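Local coordinates for uncharacterized protein (Singapore grouper iridovirus, PDB 3RJ2) that binds histone H3 and is a small, mostly beta-strand protein of the ORF158L-like family, at residues A[94-99]-A[132-137]; A[42-47]-A[83-88]; A[52-57]-A[76-81]; A[109-114]-A[124-129]. All coordinates share one frame; numbering follows the deposited sequence.

Overall arrangement
Contacts 1, 3 and 4 all reach the mixed six-stranded sheet, while contact 2 pairs the last two strands of the four-stranded antiparallel sheet. Contacts 1 and 4 share helix 128-136: its start is in contact 4 and its end in contact 1, their centres lie 12 Å apart, and Thr-134 CG2 meets Tyr-126 CE1 at 3.7 Å. Contact 3 touches contact 1 through neighbouring strands, with His-57 CB 3.5 Å from His-98 O. It is also nested in the chain loop closed by contact 2, whose centre is 18 Å from its own. Contacts 2 and 4 sit on opposite sides of the molecule, centres 26 Å apart. The model contains no bound histone to relate them to.

Contact 1: A[94-99]-A[132-137]; sequences YARIHA and ARTLAA
Arg-96 and His-98, alternate residues on one side of strand 94-98, both reach across to Thr-134 in the C-terminal helix 128-136. This is the tight part. His-98 NE2 donates to Thr-134 OG1 at 2.7 Å, the oxygen lying in the ring plane and the N-H pointing almost straight at it (172°). Leu-135 lays CD2 over one face of the same imidazole, 3.9 Å from the ring centroid, in a CH-pi contact. Arg-96 leaves the strand with CG anti to the backbone N (chi1 175°), and its NH1 bonds two carbonyl oxygens at the helix end: Thr-134 O at 2.9 Å, in the guanidinium plane, and Ala-137 O at 2.8 Å, tilted out of it. Arg-96 NE is bonded to Thr-35 OG1 on the adjoining strand.

The loose side is towards Arg-133, an exposed residue whose NH1 comes no nearer than 4.4 Å to Arg-96 NH1, a meeting of like charges. Thr-134 OG1 also hydrogen-bonds Phe-131 O, so the hydroxyl accepts from the imidazole and is itself bonded to the helix backbone. The chemistry implies that NE2 of His-98 carries a hydrogen, and that the guanidinium charge probably interacts favourably with the carbonyl end of the helix.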
# COMPACT_ATOMS: atom_id res chain seq x y z
N TYR A 94 -1.72 2.93 -10.78
CA TYR A 94 -1.28 1.91 -9.81
C TYR A 94 -1.19 2.48 -8.42
O TYR A 94 -0.82 3.65 -8.25
CB TYR A 94 0.16 1.42 -10.10
CG TYR A 94 0.40 0.78 -11.43
CD1 TYR A 94 0.34 -0.60 -11.58
CD2 TYR A 94 0.74 1.56 -12.52
CE1 TYR A 94 0.60 -1.19 -12.81
CE2 TYR A 94 0.99 0.98 -13.76
CZ TYR A 94 0.93 -0.39 -13.89
OH TYR A 94 1.18 -0.94 -15.12
N ALA A 95 -1.47 1.64 -7.44
CA ALA A 95 -1.24 1.97 -6.04
C ALA A 95 -0.31 0.93 -5.44
O ALA A 95 -0.29 -0.22 -5.86
CB ALA A 95 -2.57 2.04 -5.27
N ARG A 96 0.47 1.36 -4.47
CA ARG A 96 1.31 0.46 -3.70
C ARG A 96 1.21 0.89 -2.24
O ARG A 96 1.13 2.09 -1.93
CB ARG A 96 2.75 0.49 -4.23
CG ARG A 96 3.78 -0.32 -3.43
CD ARG A 96 5.06 -0.52 -4.21
NE ARG A 96 4.85 -1.37 -5.38
CZ ARG A 96 5.62 -1.37 -6.47
NH1 ARG A 96 6.67 -0.55 -6.57
NH2 ARG A 96 5.33 -2.19 -7.46
N ILE A 97 1.17 -0.10 -1.36
CA ILE A 97 1.29 0.16 0.07
C ILE A 97 2.55 -0.54 0.56
O ILE A 97 2.73 -1.74 0.30
CB ILE A 97 0.03 -0.33 0.84
CG1 ILE A 97 -1.21 0.46 0.39
CG2 ILE A 97 0.23 -0.25 2.34
CD1 ILE A 97 -2.55 0.01 0.98
N HIS A 98 3.44 0.20 1.21
CA HIS A 98 4.51 -0.40 2.00
C HIS A 98 4.00 -0.38 3.44
O HIS A 98 3.93 0.70 4.04
CB HIS A 98 5.83 0.39 1.92
CG HIS A 98 6.51 0.31 0.58
ND1 HIS A 98 6.04 0.97 -0.54
CD2 HIS A 98 7.64 -0.33 0.19
CE1 HIS A 98 6.84 0.72 -1.56
NE2 HIS A 98 7.82 -0.05 -1.14
N ALA A 99 3.65 -1.55 3.97
CA ALA A 99 3.17 -1.69 5.35
C ALA A 99 4.31 -1.74 6.37
O ALA A 99 5.30 -2.43 6.18
CB ALA A 99 2.32 -2.94 5.47
N ALA A 132 14.53 0.06 -2.48
CA ALA A 132 14.47 1.45 -2.95
C ALA A 132 13.74 1.60 -4.29
O ALA A 132 12.96 2.54 -4.49
CB ALA A 132 15.86 2.02 -3.07
N ARG A 133 13.98 0.65 -5.19
CA ARG A 133 13.30 0.63 -6.48
C ARG A 133 11.76 0.66 -6.31
O ARG A 133 11.06 1.38 -7.04
CB ARG A 133 13.72 -0.58 -7.30
CG ARG A 133 13.21 -0.52 -8.73
CD ARG A 133 12.77 -1.89 -9.22
NE ARG A 133 11.65 -1.70 -10.14
CZ ARG A 133 10.38 -1.98 -9.88
NH1 ARG A 133 10.01 -2.52 -8.73
NH2 ARG A 133 9.47 -1.74 -10.82
N THR A 134 11.24 -0.08 -5.33
CA THR A 134 9.79 -0.17 -5.14
C THR A 134 9.17 1.14 -4.64
O THR A 134 7.97 1.30 -4.68
CB THR A 134 9.36 -1.31 -4.18
OG1 THR A 134 9.72 -0.98 -2.83
CG2 THR A 134 9.98 -2.65 -4.59
N LEU A 135 9.99 2.07 -4.14
CA LEU A 135 9.54 3.39 -3.72
C LEU A 135 9.38 4.34 -4.90
O LEU A 135 8.59 5.30 -4.83
CB LEU A 135 10.55 4.02 -2.74
CG LEU A 135 10.89 3.22 -1.48
CD1 LEU A 135 12.05 3.84 -0.75
CD2 LEU A 135 9.67 3.09 -0.57
N ALA A 136 10.11 4.07 -5.98
CA ALA A 136 10.21 5.00 -7.11
C ALA A 136 9.51 4.55 -8.41
O ALA A 136 9.15 5.38 -9.24
CB ALA A 136 11.68 5.31 -7.39
N ALA A 137 9.31 3.25 -8.60
CA ALA A 137 8.73 2.75 -9.85
C ALA A 137 7.84 1.57 -9.57
O ALA A 137 8.08 0.85 -8.59
CB ALA A 137 9.82 2.36 -10.87

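Contact 2: A[42-47]-A[83-88]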
# COMPACT_ATOMS: atom_id res chain seq x y z
N TYR A 42 -9.67 5.79 -10.34
CA TYR A 42 -10.27 6.00 -9.05
C TYR A 42 -9.99 7.43 -8.69
O TYR A 42 -9.06 8.00 -9.23
CB TYR A 42 -9.65 5.07 -8.02
CG TYR A 42 -9.94 3.60 -8.23
CD1 TYR A 42 -11.24 3.12 -8.34
CD2 TYR A 42 -8.89 2.68 -8.29
CE1 TYR A 42 -11.49 1.77 -8.51
CE2 TYR A 42 -9.13 1.33 -8.46
CZ TYR A 42 -10.43 0.89 -8.57
OH TYR A 42 -10.64 -0.45 -8.76
N THR A 43 -10.78 8.00 -7.79
CA THR A 43 -10.56 9.38 -7.36
C THR A 43 -10.33 9.48 -5.86
O THR A 43 -9.86 10.50 -5.37
CB THR A 43 -11.76 10.24 -7.68
OG1 THR A 43 -12.90 9.70 -7.00
CG2 THR A 43 -12.01 10.28 -9.21
N LEU A 44 -10.65 8.42 -5.13
CA LEU A 44 -10.58 8.46 -3.69
C LEU A 44 -10.24 7.08 -3.15
O LEU A 44 -10.76 6.07 -3.64
CB LEU A 44 -11.91 8.98 -3.10
CG LEU A 44 -11.89 9.42 -1.63
CD1 LEU A 44 -11.05 10.68 -1.43
CD2 LEU A 44 -13.29 9.63 -1.07
N LEU A 45 -9.35 7.04 -2.17
CA LEU A 45 -9.07 5.82 -1.43
C LEU A 45 -9.52 5.99 0.03
O LEU A 45 -9.00 6.84 0.72
CB LEU A 45 -7.57 5.47 -1.50
CG LEU A 45 -7.05 4.36 -0.55
CD1 LEU A 45 -7.73 3.04 -0.83
CD2 LEU A 45 -5.54 4.20 -0.64
N ARG A 46 -10.48 5.19 0.46
CA ARG A 46 -10.87 5.15 1.87
C ARG A 46 -10.27 3.90 2.51
O ARG A 46 -10.53 2.79 2.08
CB ARG A 46 -12.39 5.16 2.03
CG ARG A 46 -13.10 6.30 1.29
CD ARG A 46 -14.62 6.15 1.28
NE ARG A 46 -15.18 6.18 2.62
CZ ARG A 46 -15.42 7.29 3.33
NH1 ARG A 46 -15.14 8.49 2.82
NH2 ARG A 46 -15.93 7.19 4.56
N TYR A 47 -9.46 4.08 3.54
CA TYR A 47 -8.76 2.95 4.13
C TYR A 47 -9.14 2.74 5.59
O TYR A 47 -9.57 3.66 6.27
CB TYR A 47 -7.25 3.14 4.00
CG TYR A 47 -6.76 4.43 4.61
CD1 TYR A 47 -6.46 4.51 5.97
CD2 TYR A 47 -6.60 5.58 3.82
CE1 TYR A 47 -6.02 5.72 6.54
CE2 TYR A 47 -6.16 6.78 4.37
CZ TYR A 47 -5.88 6.85 5.73
OH TYR A 47 -5.44 8.04 6.29
N GLU A 83 -7.91 4.94 10.34
CA GLU A 83 -8.91 5.12 9.31
C GLU A 83 -8.83 6.52 8.75
O GLU A 83 -8.47 7.49 9.45
CB GLU A 83 -10.31 4.82 9.85
CG GLU A 83 -10.43 3.38 10.39
CD GLU A 83 -11.85 2.91 10.70
OE1 GLU A 83 -12.69 3.75 11.13
OE2 GLU A 83 -12.12 1.68 10.55
N GLY A 84 -9.14 6.63 7.47
CA GLY A 84 -9.10 7.91 6.81
C GLY A 84 -9.27 7.74 5.33
O GLY A 84 -9.59 6.66 4.84
N SER A 85 -9.06 8.82 4.60
CA SER A 85 -9.15 8.73 3.16
C SER A 85 -8.08 9.58 2.53
O SER A 85 -7.51 10.47 3.17
CB SER A 85 -10.55 9.09 2.66
OG SER A 85 -10.86 10.42 2.97
N LEU A 86 -7.83 9.28 1.26
CA LEU A 86 -6.76 9.84 0.46
C LEU A 86 -7.26 10.13 -0.94
O LEU A 86 -7.93 9.27 -1.54
CB LEU A 86 -5.65 8.81 0.29
CG LEU A 86 -4.31 8.89 0.98
CD1 LEU A 86 -3.42 7.97 0.16
CD2 LEU A 86 -3.76 10.34 0.98
N ALA A 87 -6.90 11.28 -1.48
CA ALA A 87 -7.21 11.58 -2.86
C ALA A 87 -6.30 10.75 -3.78
O ALA A 87 -5.13 10.58 -3.49
CB ALA A 87 -7.04 13.08 -3.14
N VAL A 88 -6.87 10.20 -4.84
CA VAL A 88 -6.12 9.48 -5.86
C VAL A 88 -5.81 10.47 -7.01
O VAL A 88 -6.73 11.11 -7.53
CB VAL A 88 -6.91 8.24 -6.37
CG1 VAL A 88 -6.13 7.48 -7.41
CG2 VAL A 88 -7.29 7.29 -5.20
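Tyr-47 turns the face of its ring to Gly-84 on the opposite strand, with Gly-84 CA 4.0 Å from the ring centroid in a CH-pi contact and Gly-84 O above the same ring, nearer its rim. CG sits between the backbone N and the carbonyl carbon (chi1 56°), and from there the ring lies over Gly-84; with no side chain at Gly-84, the ring can lie against bare backbone. Tyr-47 and Gly-84 form an antiparallel hydrogen-bonded pair, as do Leu-45 and Leu-86, where Leu-45 N reaches Leu-86 O at 2.7 Å. The two leucines leave on the same sheet face as Tyr-47, Leu-45 CB lying 4.2 Å from Leu-86 CB. Val-88 extends this apolar row, its CG2 4.1 Å from Leu-45 CB. On the other face, Arg-46 CG lies 4.0 Å from Ser-85 CB, and Leu-44 bends CD1 to 3.4 Å from Leu-86 O.

Strand 44-50 runs between 6-12 and the outermost strand 81-87. Thr-43 and Leu-44 both face Val-12, a classic beta bulge against strand 6-12. The face bearing Leu-45, Leu-86 and Tyr-47 packs on the other sheet, meeting Val-59 and Phe-61 of strand 56-62 and Thr-72 and Leu-74 of strand 68-75.

Contact 3: A[52-57]-A[76-81]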
# COMPACT_ATOMS: atom_id res chain seq x y z
N GLU A 52 -0.63 -1.57 14.71
CA GLU A 52 -0.17 -1.30 16.07
C GLU A 52 0.15 0.19 16.16
O GLU A 52 0.39 0.83 15.14
CB GLU A 52 1.09 -2.12 16.40
CG GLU A 52 0.92 -3.65 16.34
CD GLU A 52 -0.14 -4.18 17.29
OE1 GLU A 52 -0.37 -3.54 18.34
OE2 GLU A 52 -0.75 -5.23 16.99
N MET A 53 0.16 0.72 17.38
CA MET A 53 0.42 2.13 17.61
C MET A 53 1.78 2.47 17.07
O MET A 53 2.70 1.65 17.13
CB MET A 53 0.38 2.46 19.11
CG MET A 53 -0.99 2.29 19.78
SD MET A 53 -1.00 2.68 21.57
CE MET A 53 0.42 1.77 22.13
N PHE A 54 1.89 3.70 16.56
CA PHE A 54 3.14 4.28 16.05
C PHE A 54 3.68 3.60 14.79
O PHE A 54 4.80 3.90 14.37
CB PHE A 54 4.21 4.41 17.15
CG PHE A 54 3.74 5.14 18.39
CD1 PHE A 54 3.61 6.53 18.39
CD2 PHE A 54 3.38 4.44 19.54
CE1 PHE A 54 3.14 7.21 19.54
CE2 PHE A 54 2.91 5.12 20.68
CZ PHE A 54 2.80 6.49 20.67
N MET A 55 2.90 2.72 14.15
CA MET A 55 3.29 2.18 12.83
C MET A 55 3.18 3.26 11.75
O MET A 55 2.37 4.17 11.85
CB MET A 55 2.41 1.00 12.41
CG MET A 55 2.92 -0.38 12.78
SD MET A 55 1.78 -1.59 12.07
CE MET A 55 2.37 -3.07 12.91
N ARG A 56 3.99 3.15 10.71
CA ARG A 56 3.87 4.04 9.58
C ARG A 56 3.76 3.18 8.34
O ARG A 56 4.47 2.20 8.22
CB ARG A 56 5.09 4.95 9.49
CG ARG A 56 5.20 5.76 8.22
CD ARG A 56 5.84 7.10 8.52
NE ARG A 56 7.22 7.13 8.08
CZ ARG A 56 8.11 8.05 8.47
NH1 ARG A 56 7.77 9.02 9.32
NH2 ARG A 56 9.35 7.99 8.00
N HIS A 57 2.86 3.56 7.43
CA HIS A 57 2.76 2.93 6.12
C HIS A 57 2.94 3.97 5.02
O HIS A 57 2.64 5.15 5.22
CB HIS A 57 1.41 2.22 5.96
CG HIS A 57 1.02 1.43 7.16
ND1 HIS A 57 -0.06 1.77 7.96
CD2 HIS A 57 1.59 0.35 7.74
CE1 HIS A 57 -0.14 0.92 8.97
NE2 HIS A 57 0.85 0.05 8.86
N HIS A 76 0.15 5.88 12.57
CA HIS A 76 -0.84 5.37 13.53
C HIS A 76 -1.01 6.24 14.78
O HIS A 76 -2.10 6.32 15.33
CB HIS A 76 -0.52 3.93 13.94
CG HIS A 76 -1.20 2.90 13.09
ND1 HIS A 76 -0.82 2.66 11.79
CD2 HIS A 76 -2.24 2.08 13.34
CE1 HIS A 76 -1.59 1.71 11.28
NE2 HIS A 76 -2.46 1.34 12.20
N GLY A 77 0.06 6.88 15.23
CA GLY A 77 0.04 7.56 16.54
C GLY A 77 -0.47 6.59 17.60
O GLY A 77 -0.05 5.44 17.64
N LEU A 78 -1.39 7.05 18.44
CA LEU A 78 -1.95 6.21 19.50
C LEU A 78 -3.01 5.20 19.05
O LEU A 78 -3.44 4.35 19.84
CB LEU A 78 -2.52 7.07 20.64
CG LEU A 78 -1.62 7.65 21.75
CD1 LEU A 78 -0.62 6.63 22.33
CD2 LEU A 78 -0.90 8.89 21.29
N GLU A 79 -3.43 5.27 17.79
CA GLU A 79 -4.46 4.37 17.25
C GLU A 79 -3.84 3.09 16.70
O GLU A 79 -2.89 3.13 15.92
CB GLU A 79 -5.23 5.04 16.10
CG GLU A 79 -5.75 6.43 16.40
CD GLU A 79 -6.99 6.43 17.29
OE1 GLU A 79 -7.77 5.44 17.27
OE2 GLU A 79 -7.18 7.45 18.00
N ASP A 80 -4.39 1.94 17.07
CA ASP A 80 -3.96 0.69 16.46
C ASP A 80 -4.71 0.40 15.16
O ASP A 80 -4.22 -0.30 14.28
CB ASP A 80 -4.02 -0.49 17.44
CG ASP A 80 -5.35 -0.57 18.17
OD1 ASP A 80 -5.88 0.48 18.61
OD2 ASP A 80 -5.84 -1.71 18.32
N VAL A 81 -5.91 0.96 15.05
CA VAL A 81 -6.69 0.91 13.82
C VAL A 81 -6.81 2.33 13.26
O VAL A 81 -7.42 3.21 13.88
CB VAL A 81 -8.08 0.27 14.03
CG1 VAL A 81 -8.92 0.34 12.75
CG2 VAL A 81 -7.93 -1.18 14.50
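Two beta turns dock here: a type II turn from Glu-52 to Met-55, leading into strand 56-62, and a type II' turn from His-76 to Glu-79, between strands 68-75 and 81-87. Two backbone bonds join them. Phe-54 N donates to Gly-77 O at 2.8 Å, and His-76 N donates to Met-55 O at 2.9 Å. Gly-77 has the positive phi (52°) that the second position of a type II' turn requires.

His-76 is the side chain most enclosed by the pairing. Glu-52 O stands over one face of its ring, 3.3 Å from His-76 CG, while Met-55 CB approaches His-76 ND1 at 3.7 Å. The rings of His-57 and His-76 meet rim to rim with planes at 82°, although their closest carbons are modelled too near each other to be trusted. A weak hydrogen bond from His-76 NE2 to Val-49 O ties the turn to strand 44-50.

Towards the exposed tips the contact becomes largely apolar. Phe-54 and Leu-78 run alongside each other in the same direction, Phe-54 CZ 3.8 Å from Leu-78 CD1. Met-53 crosses the leucine obliquely, its SD 4.0 Å from Leu-78 CD1, and its CG, anti to the carbonyl carbon (chi1 -65°), rests on Leu-78 O at 3.2 Å. Gly-77 O, already bonded to Phe-54 N, also sits 3.8 Å above the centre of the Phe-54 ring.

Contact 4: A[109-114]-A[124-129]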
# COMPACT_ATOMS: atom_id res chain seq x y z
N GLY A 109 15.42 -6.13 4.64
CA GLY A 109 15.47 -7.58 4.79
C GLY A 109 14.30 -8.19 5.58
O GLY A 109 14.10 -9.40 5.53
N ASP A 110 13.55 -7.35 6.29
CA ASP A 110 12.39 -7.78 7.09
C ASP A 110 11.11 -7.96 6.24
O ASP A 110 10.12 -8.52 6.71
CB ASP A 110 12.13 -6.81 8.27
CG ASP A 110 13.18 -6.95 9.42
OD1 ASP A 110 14.16 -7.73 9.33
OD2 ASP A 110 13.02 -6.23 10.44
N VAL A 111 11.11 -7.46 5.00
CA VAL A 111 9.99 -7.68 4.08
C VAL A 111 10.11 -9.08 3.50
O VAL A 111 11.12 -9.41 2.89
CB VAL A 111 10.00 -6.69 2.88
CG1 VAL A 111 8.81 -6.97 1.96
CG2 VAL A 111 9.97 -5.27 3.35
N HIS A 112 9.08 -9.90 3.67
CA HIS A 112 9.10 -11.24 3.06
C HIS A 112 7.94 -11.56 2.14
O HIS A 112 7.88 -12.65 1.58
CB HIS A 112 9.25 -12.34 4.12
CG HIS A 112 10.66 -12.49 4.62
ND1 HIS A 112 10.95 -12.89 5.91
CD2 HIS A 112 11.84 -12.25 4.02
CE1 HIS A 112 12.26 -12.91 6.06
NE2 HIS A 112 12.83 -12.52 4.93
N MET A 113 7.05 -10.60 1.96
CA MET A 113 5.82 -10.81 1.18
C MET A 113 5.54 -9.62 0.27
O MET A 113 5.59 -8.48 0.72
CB MET A 113 4.65 -11.03 2.14
CG MET A 113 3.32 -11.30 1.48
SD MET A 113 3.19 -12.88 0.64
CE MET A 113 3.62 -14.03 1.97
N HIS A 114 5.27 -9.89 -1.01
CA HIS A 114 4.70 -8.91 -1.92
C HIS A 114 3.37 -9.43 -2.43
O HIS A 114 3.31 -10.50 -3.05
CB HIS A 114 5.66 -8.58 -3.08
CG HIS A 114 5.04 -7.74 -4.16
ND1 HIS A 114 4.62 -6.43 -3.95
CD2 HIS A 114 4.76 -8.02 -5.45
CE1 HIS A 114 4.12 -5.95 -5.07
NE2 HIS A 114 4.20 -6.89 -6.00
N ARG A 124 9.34 -13.23 -1.24
CA ARG A 124 10.65 -12.76 -1.62
C ARG A 124 11.23 -11.82 -0.58
O ARG A 124 10.50 -11.22 0.20
CB ARG A 124 10.62 -12.07 -3.00
CG ARG A 124 9.66 -10.90 -3.13
CD ARG A 124 10.04 -10.01 -4.30
NE ARG A 124 11.40 -9.47 -4.15
CZ ARG A 124 12.13 -8.96 -5.14
NH1 ARG A 124 11.66 -8.91 -6.38
NH2 ARG A 124 13.35 -8.51 -4.88
N SER A 125 12.55 -11.70 -0.60
CA SER A 125 13.24 -10.71 0.18
C SER A 125 13.75 -9.58 -0.74
O SER A 125 13.78 -9.73 -1.96
CB SER A 125 14.40 -11.36 0.93
OG SER A 125 14.56 -10.78 2.22
N TYR A 126 14.14 -8.47 -0.14
CA TYR A 126 14.58 -7.30 -0.86
C TYR A 126 15.85 -6.82 -0.22
O TYR A 126 15.89 -6.64 0.99
CB TYR A 126 13.55 -6.17 -0.73
CG TYR A 126 12.26 -6.40 -1.47
CD1 TYR A 126 12.08 -5.87 -2.74
CD2 TYR A 126 11.22 -7.12 -0.90
CE1 TYR A 126 10.90 -6.07 -3.45
CE2 TYR A 126 10.01 -7.32 -1.59
CZ TYR A 126 9.87 -6.79 -2.87
OH TYR A 126 8.71 -6.97 -3.57
N ASP A 127 16.89 -6.60 -1.02
CA ASP A 127 18.03 -5.84 -0.52
C ASP A 127 17.74 -4.35 -0.59
O ASP A 127 16.68 -3.95 -1.07
CB ASP A 127 19.37 -6.27 -1.16
CG ASP A 127 19.51 -5.88 -2.63
OD1 ASP A 127 18.80 -4.98 -3.14
OD2 ASP A 127 20.39 -6.48 -3.28
N ALA A 128 18.67 -3.52 -0.10
CA ALA A 128 18.46 -2.08 -0.06
C ALA A 128 18.07 -1.52 -1.43
O ALA A 128 17.18 -0.67 -1.50
CB ALA A 128 19.72 -1.36 0.48
N ALA A 129 18.74 -1.99 -2.49
CA ALA A 129 18.52 -1.51 -3.86
C ALA A 129 17.18 -1.94 -4.45
O ALA A 129 16.49 -1.13 -5.07
CB ALA A 129 19.66 -1.96 -4.78
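The backbones at His-112 and Arg-124 come together: Arg-124 N donates to His-112 O at 3.2 Å. In return His-112 CA makes a CA-H...O contact with Arg-124 O, also 3.2 Å. From there segment 124-129 runs on towards the helix.

Tyr-126 carries the buried side of the contact. Its CD2 atom meets Val-111 CG1, which stands anti to the backbone N (chi1 -180°), at 3.7 Å, and its OH reaches His-114 CB at 3.5 Å. Arg-124 covers one face of this ring, its NE 3.3 Å above the plane and offset toward the rim. The guanidinium is held there by NE and NH2, which both bond Ser-125 O side-on. On the outer side the edge of the His-112 ring faces Ser-125, CD2 to OG 3.6 Å.

Strand 111-116 lies between strands 31-37 and 120-123, and His-114 continues the pairing to Gln-122. Tyr-126 also packs on Ile-33 of strand 31-37 and on Phe-131 and Thr-134 of helix 128-136. Asp-127 is the N-cap of that helix, its OD1 bonded to Glu-130 N, so the contact leads directly from sheet edge into helix.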